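Local atomic coordinates of glycoside hydrolase family 31 (Trueperella pyogenes, PDB entry 5I0F), a protein that degrades cycloalternan, probably hydrolysing its alpha-1,3 linkages by a retaining mechanism through a covalent glycosyl-enzyme intermediate. Residues G501-L504 and R505-G508. Sequence-based numbering, arbitrary orientation.
Sequences GDLL and RSAG
With CG anti to its carbonyl carbon (chi1 -71°) and the chain extended from CG to NE, Arg505 runs back along the helix toward Asp502, whose own CG takes the same first torsion. The two side chains meet in a salt bridge, Asp502 OD1 to Arg505 NH1 at 2.9 Å. The bridge joins one oxygen to one nitrogen, with the carboxylate and guanidinium planes turned 60° against each other. On its way the arginine passes over the backbone of Gly501, Arg505 CG lying 3.4 Å from Gly501 O. Arg505 NH1 comes within 3.2 Å of Gly501 C, where the absence of a side chain leaves room for the guanidinium. In the backbone, Arg505 N gives an almost straight helical bond to Gly501 O, followed by Ser506 N to Asp502 O.

This is the C-terminal end of helix 485-506 in the TIM barrel of the family 31 enzyme, and it closes in a Schellman motif. Gly508, with positive phi, is the C-prime residue; its N bonds to Arg505 O, while Lys509 N reaches Leu504 O. At the turn Ala507 N makes two weak bonds, to Leu503 O and Leu504 O.

Ser506 OG, placed between its backbone N and carbonyl carbon (chi1 75°), folds back to donate to Leu503 O at 2.7 Å, and also bonds to Arg453. The buried side chains of Leu503 and Leu504 pack on Phe464 of barrel strand 463-466, while Leu504 and Ala507 both touch Val456 of helix 453-457.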
ATOM      1  N   GLY A 501       5.760  -2.760 -15.846  1.00 18.84           N
ATOM      2  CA  GLY A 501       6.398  -4.056 -16.109  1.00 19.38           C
ATOM      3  C   GLY A 501       6.370  -4.412 -17.592  1.00 20.07           C
ATOM      4  O   GLY A 501       7.388  -4.807 -18.160  1.00 20.25           O
ATOM      5  N   ASP A 502       5.210  -4.222 -18.231  1.00 20.99           N
ATOM      6  CA  ASP A 502       5.060  -4.479 -19.670  1.00 21.68           C
ATOM      7  C   ASP A 502       5.927  -3.544 -20.534  1.00 21.64           C
ATOM      8  O   ASP A 502       6.475  -3.983 -21.558  1.00 21.77           O
ATOM      9  CB  ASP A 502       3.587  -4.386 -20.096  1.00 23.07           C
ATOM     10  CG  ASP A 502       2.751  -5.539 -19.575  1.00 24.78           C
ATOM     11  OD1 ASP A 502       3.329  -6.536 -19.088  1.00 26.28           O
ATOM     12  OD2 ASP A 502       1.497  -5.458 -19.633  1.00 27.22           O
ATOM     13  N   LEU A 503       6.040  -2.263 -20.153  1.00 20.63           N
ATOM     14  CA  LEU A 503       6.954  -1.343 -20.847  1.00 20.82           C
ATOM     15  C   LEU A 503       8.376  -1.883 -20.840  1.00 20.45           C
ATOM     16  O   LEU A 503       9.012  -1.984 -21.880  1.00 20.22           O
ATOM     17  CB  LEU A 503       6.902   0.072 -20.240  1.00 20.40           C
ATOM     18  CG  LEU A 503       7.926   1.069 -20.787  1.00 20.67           C
ATOM     19  CD1 LEU A 503       7.713   1.262 -22.288  1.00 21.34           C
ATOM     20  CD2 LEU A 503       7.884   2.382 -20.016  1.00 20.11           C
ATOM     21  N   LEU A 504       8.843  -2.268 -19.655  1.00 20.23           N
ATOM     22  CA  LEU A 504      10.195  -2.786 -19.503  1.00 20.47           C
ATOM     23  C   LEU A 504      10.446  -4.069 -20.307  1.00 21.48           C
ATOM     24  O   LEU A 504      11.430  -4.161 -21.038  1.00 21.28           O
ATOM     25  CB  LEU A 504      10.491  -3.011 -18.036  1.00 19.95           C
ATOM     26  CG  LEU A 504      10.650  -1.700 -17.228  1.00 19.39           C
ATOM     27  CD1 LEU A 504      10.428  -1.963 -15.754  1.00 18.92           C
ATOM     28  CD2 LEU A 504      12.008  -1.061 -17.446  1.00 19.45           C
ATOM     29  N   ARG A 505       9.536  -5.026 -20.183  1.00 22.41           N
ATOM     30  CA  ARG A 505       9.575  -6.250 -20.978  1.00 24.33           C
ATOM     31  C   ARG A 505       9.638  -5.954 -22.465  1.00 24.87           C
ATOM     32  O   ARG A 505      10.411  -6.602 -23.161  1.00 25.37           O
ATOM     33  CB  ARG A 505       8.357  -7.148 -20.713  1.00 25.31           C
ATOM     34  CG  ARG A 505       8.317  -7.826 -19.358  1.00 26.32           C
ATOM     35  CD  ARG A 505       7.015  -8.602 -19.229  1.00 28.39           C
ATOM     36  NE  ARG A 505       6.821  -9.085 -17.870  1.00 30.03           N
ATOM     37  CZ  ARG A 505       6.049  -8.526 -16.927  1.00 30.99           C
ATOM     38  NH1 ARG A 505       5.311  -7.426 -17.141  1.00 30.08           N
ATOM     39  NH2 ARG A 505       6.000  -9.109 -15.724  1.00 32.49           N
ATOM     40  N   SER A 506       8.836  -4.991 -22.944  1.00 24.55           N
ATOM     41  CA  SER A 506       8.809  -4.642 -24.382  1.00 25.11           C
ATOM     42  C   SER A 506      10.110  -4.033 -24.876  1.00 25.20           C
ATOM     43  O   SER A 506      10.397  -4.076 -26.071  1.00 24.94           O
ATOM     44  CB  SER A 506       7.627  -3.701 -24.740  1.00 25.06           C
ATOM     45  OG  SER A 506       7.855  -2.369 -24.307  1.00 25.19           O
ATOM     46  N   ALA A 507      10.884  -3.455 -23.953  1.00 25.43           N
ATOM     47  CA  ALA A 507      12.153  -2.850 -24.250  1.00 26.00           C
ATOM     48  C   ALA A 507      13.348  -3.756 -23.940  1.00 26.58           C
ATOM     49  O   ALA A 507      14.472  -3.256 -23.844  1.00 27.27           O
ATOM     50  CB  ALA A 507      12.276  -1.545 -23.458  1.00 25.65           C
ATOM     51  N   GLY A 508      13.133  -5.062 -23.774  1.00 26.29           N
ATOM     52  CA  GLY A 508      14.237  -5.990 -23.562  1.00 26.53           C
ATOM     53  C   GLY A 508      14.791  -6.049 -22.148  1.00 26.14           C
ATOM     54  O   GLY A 508      15.904  -6.526 -21.949  1.00 26.55           O
TER